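Local coordinates for L protein (CAS virus, PDB 5MV0) that probably serves as the cap-snatching endonuclease of the viral polymerase, cutting capped leaders from host mRNAs to prime viral transcription, at residues Leu10-Ile14 with Leu37-Ala41; Phe159-Lys163 with Ser190-Tyr194. The contacts are given in a common frame with arbitrary orientation. Residue numbers count along the deposited sequence, not the author numbering.

Contact 1 (Leu10-Ile14 with Leu37-Ala41)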
# COMPACT_ATOMS: atom_id res chain seq x y z
N LEU B 10 1.99 -13.82 -7.70
CA LEU B 10 0.76 -13.05 -7.60
C LEU B 10 0.65 -12.35 -6.25
O LEU B 10 0.14 -11.23 -6.16
CB LEU B 10 -0.44 -13.96 -7.86
CG LEU B 10 -1.85 -13.35 -7.79
CD1 LEU B 10 -1.98 -12.18 -8.77
CD2 LEU B 10 -2.88 -14.43 -8.09
N LYS B 11 1.13 -12.99 -5.17
CA LYS B 11 1.15 -12.31 -3.88
C LYS B 11 1.98 -11.04 -3.95
O LYS B 11 1.59 -9.99 -3.43
CB LYS B 11 1.69 -13.24 -2.79
CG LYS B 11 0.73 -14.35 -2.41
CD LYS B 11 1.12 -15.02 -1.10
CE LYS B 11 2.34 -15.91 -1.27
NZ LYS B 11 2.19 -17.16 -0.46
N ASN B 12 3.13 -11.12 -4.61
CA ASN B 12 3.98 -9.94 -4.75
C ASN B 12 3.30 -8.85 -5.58
O ASN B 12 3.36 -7.66 -5.22
CB ASN B 12 5.31 -10.37 -5.37
CG ASN B 12 6.26 -9.21 -5.57
OD1 ASN B 12 6.32 -8.63 -6.65
ND2 ASN B 12 7.01 -8.87 -4.52
N VAL B 13 2.63 -9.22 -6.67
CA VAL B 13 1.86 -8.24 -7.46
C VAL B 13 0.82 -7.55 -6.58
O VAL B 13 0.71 -6.32 -6.56
CB VAL B 13 1.18 -8.93 -8.67
CG1 VAL B 13 0.15 -7.99 -9.32
CG2 VAL B 13 2.21 -9.43 -9.68
N ILE B 14 0.04 -8.33 -5.82
CA ILE B 14 -1.00 -7.72 -4.99
C ILE B 14 -0.37 -6.82 -3.93
O ILE B 14 -0.84 -5.70 -3.68
CB ILE B 14 -1.88 -8.82 -4.37
CG1 ILE B 14 -2.68 -9.56 -5.46
CG2 ILE B 14 -2.79 -8.23 -3.33
CD1 ILE B 14 -3.54 -10.70 -4.91
N LEU B 37 -6.44 -16.79 -3.50
CA LEU B 37 -5.63 -15.67 -3.96
C LEU B 37 -6.04 -15.24 -5.37
O LEU B 37 -6.11 -14.04 -5.66
CB LEU B 37 -4.15 -16.06 -3.94
CG LEU B 37 -3.19 -14.94 -4.33
CD1 LEU B 37 -3.16 -13.85 -3.26
CD2 LEU B 37 -1.80 -15.49 -4.57
N ALA B 38 -6.29 -16.21 -6.25
CA ALA B 38 -6.69 -15.86 -7.61
C ALA B 38 -7.99 -15.07 -7.60
O ALA B 38 -8.13 -14.09 -8.35
CB ALA B 38 -6.85 -17.12 -8.48
N MET B 39 -8.95 -15.46 -6.76
CA MET B 39 -10.22 -14.73 -6.75
C MET B 39 -10.05 -13.34 -6.15
O MET B 39 -10.69 -12.38 -6.60
CB MET B 39 -11.30 -15.52 -6.00
CG MET B 39 -11.70 -16.87 -6.67
SD MET B 39 -11.79 -16.87 -8.49
CE MET B 39 -13.17 -15.77 -8.79
N SER B 40 -9.17 -13.19 -5.16
CA SER B 40 -8.90 -11.86 -4.62
C SER B 40 -8.26 -10.96 -5.68
O SER B 40 -8.58 -9.77 -5.78
CB SER B 40 -8.01 -11.98 -3.38
OG SER B 40 -7.51 -10.70 -3.00
N ALA B 41 -7.36 -11.52 -6.50
CA ALA B 41 -6.75 -10.74 -7.58
C ALA B 41 -7.79 -10.28 -8.59
O ALA B 41 -7.76 -9.13 -9.04
CB ALA B 41 -5.68 -11.59 -8.26
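Over the segments 10-14 and 37-41 the two helix axes run in roughly the same direction, 33° apart and 10.6 Å at closest approach, and aliphatic side chains fill the gap. L10 and L37 share the t,p rotamer, which carries each branched end across to the other helix: L10 CD2 lies 3.8 Å from L37 CG, while L10 CD1 reaches 3.8 Å to A41 CB. I14 takes the m,t rotamer, so its CD1 extends to 3.6 Å from L37 CD1 and 4.1 Å from A41 CB. L37 thus packs against both L10 and I14, one helical turn apart. The small A41 faces I14, their CA atoms 7.0 Å apart, and its methyl receives both L10 and I14. K11 suits the edge: K11 CG lies 3.5 Å from L37 CD2, while its ammonium forms a salt bridge with D32. Helices 4-20 and 34-57 are joined in this way, and helix 155-170 packs beside them, with I168 touching L10 and L161 touching I14.

Contact 2 (Phe159-Lys163 with Ser190-Tyr194)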
# COMPACT_ATOMS: atom_id res chain seq x y z
N PHE B 159 -2.35 -6.19 -15.60
CA PHE B 159 -2.22 -7.34 -16.48
C PHE B 159 -1.83 -8.60 -15.70
O PHE B 159 -2.39 -9.67 -15.92
CB PHE B 159 -1.17 -7.07 -17.57
CG PHE B 159 -0.75 -8.32 -18.30
CD1 PHE B 159 -1.60 -8.88 -19.25
CD2 PHE B 159 0.43 -8.97 -17.98
CE1 PHE B 159 -1.25 -10.06 -19.90
CE2 PHE B 159 0.79 -10.15 -18.63
CZ PHE B 159 -0.04 -10.69 -19.60
N GLU B 160 -0.85 -8.48 -14.80
CA GLU B 160 -0.38 -9.65 -14.07
C GLU B 160 -1.47 -10.22 -13.16
O GLU B 160 -1.51 -11.44 -12.94
CB GLU B 160 0.87 -9.31 -13.25
CG GLU B 160 2.08 -9.01 -14.10
CD GLU B 160 2.54 -10.21 -14.92
OE1 GLU B 160 2.37 -11.35 -14.47
OE2 GLU B 160 3.06 -10.00 -16.04
N LEU B 161 -2.33 -9.37 -12.60
CA LEU B 161 -3.46 -9.89 -11.82
C LEU B 161 -4.28 -10.85 -12.67
O LEU B 161 -4.68 -11.92 -12.22
CB LEU B 161 -4.36 -8.75 -11.34
CG LEU B 161 -3.84 -7.80 -10.27
CD1 LEU B 161 -4.96 -6.84 -9.92
CD2 LEU B 161 -3.37 -8.60 -9.04
N LEU B 162 -4.51 -10.46 -13.92
CA LEU B 162 -5.34 -11.26 -14.83
C LEU B 162 -4.61 -12.51 -15.30
O LEU B 162 -5.16 -13.62 -15.25
CB LEU B 162 -5.74 -10.38 -16.01
CG LEU B 162 -6.56 -11.01 -17.15
CD1 LEU B 162 -7.96 -11.37 -16.66
CD2 LEU B 162 -6.60 -10.07 -18.36
N LYS B 163 -3.36 -12.37 -15.75
CA LYS B 163 -2.64 -13.51 -16.29
C LYS B 163 -2.33 -14.55 -15.21
O LYS B 163 -2.45 -15.76 -15.44
CB LYS B 163 -1.34 -13.07 -16.96
CG LYS B 163 -0.52 -14.28 -17.41
CD LYS B 163 0.81 -13.93 -17.97
CE LYS B 163 1.49 -15.20 -18.47
NZ LYS B 163 2.79 -14.88 -19.11
N SER B 190 -10.61 -11.25 -22.06
CA SER B 190 -9.85 -10.05 -21.68
C SER B 190 -8.35 -10.27 -21.85
O SER B 190 -7.63 -9.34 -22.23
CB SER B 190 -10.17 -9.66 -20.23
OG SER B 190 -11.52 -9.22 -20.12
N LEU B 191 -7.87 -11.48 -21.57
CA LEU B 191 -6.44 -11.74 -21.72
C LEU B 191 -6.00 -11.58 -23.17
O LEU B 191 -4.93 -11.02 -23.43
CB LEU B 191 -6.10 -13.14 -21.20
CG LEU B 191 -4.62 -13.48 -20.98
CD1 LEU B 191 -3.96 -12.54 -19.97
CD2 LEU B 191 -4.40 -14.95 -20.56
N THR B 192 -6.83 -12.03 -24.12
CA THR B 192 -6.43 -11.96 -25.53
C THR B 192 -6.37 -10.53 -26.07
O THR B 192 -5.89 -10.34 -27.19
CB THR B 192 -7.37 -12.78 -26.43
OG1 THR B 192 -8.66 -12.16 -26.47
CG2 THR B 192 -7.51 -14.20 -25.92
N THR B 193 -6.86 -9.54 -25.34
CA THR B 193 -6.78 -8.16 -25.81
C THR B 193 -5.45 -7.49 -25.47
O THR B 193 -5.23 -6.34 -25.88
CB THR B 193 -7.94 -7.33 -25.25
OG1 THR B 193 -7.71 -7.02 -23.87
CG2 THR B 193 -9.27 -8.07 -25.40
N TYR B 194 -4.57 -8.15 -24.73
CA TYR B 194 -3.25 -7.58 -24.47
C TYR B 194 -2.28 -7.96 -25.59
O TYR B 194 -2.47 -8.94 -26.30
CB TYR B 194 -2.72 -8.05 -23.13
CG TYR B 194 -3.40 -7.40 -21.96
CD1 TYR B 194 -2.89 -6.23 -21.39
CD2 TYR B 194 -4.56 -7.94 -21.42
CE1 TYR B 194 -3.52 -5.62 -20.33
CE2 TYR B 194 -5.20 -7.33 -20.35
CZ TYR B 194 -4.67 -6.18 -19.81
OH TYR B 194 -5.31 -5.58 -18.74
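Aromatic and aliphatic contacts hold helix 155-170 against the C-terminal end of helix 181-192. The aromatic part is an edge-to-face pair: F159 turns its ring edge to the face of Y194, with centroids 4.9 Å apart, planes at 61° and F159 CD1 3.6 Å from Y194 CG. Two flat rings can meet closely in this way, the slightly positive rim of one lying over the electron-rich face of the other. K147 makes a cation-pi contact with the same tyrosine.

The aliphatic part centres on L162 and L191. L162 CD2 lies 3.7 Å from Y194 CE2, 4.0 Å from L191 CD1 and 4.1 Å from S190 CB, so one methyl fits among three residues. A small serine suits this spot, its hydroxyl being hydrogen-bonded to the carbonyl oxygen of E186 in its own helix. L191 CD1 also approaches F159 CE1 (3.7 Å) and K163 CB (4.0 Å). K163 contributes only the base of its chain; its amine, led away by the extended, all-t conformation, is hydrogen-bonded to the carbonyl oxygen of L199. Helix 196-200 also touches F159 and L191.

Hydrogen bonds within 190-194 shape the turn that brings Y194 back. T193 OG1 donates to S190 O at 2.8 Å, T193 N to S190 O at 3.2 Å, and Y194 N to L191 O at 3.2 Å.

The arrangement is a helix end packed on a neighbouring helix, with an aromatic residue just past the end folded back into the interface, in the helical part of this PDDEXK-type cap-snatching domain.

In the fold
Both contacts are largely buried and lie in the helical part of the fold, their centres about 14 Å apart. They use different helix pairs, 4-20 with 34-57 and 155-170 with 181-192, yet they meet mainly through L161: L161 CD2 is 3.6 Å from V13 CG1 and 3.8 Å from I14 CG1, and L161 CD1 is 3.7 Å from A41 O. Helix 155-170 therefore presents L161 to contact 1, while F159 and L162 serve contact 2. Contact 1 is carried mainly by aliphatic side chains; contact 2, where a helix ends, adds an aromatic pair. Each has a lysine at its margin whose amine finds an outside partner.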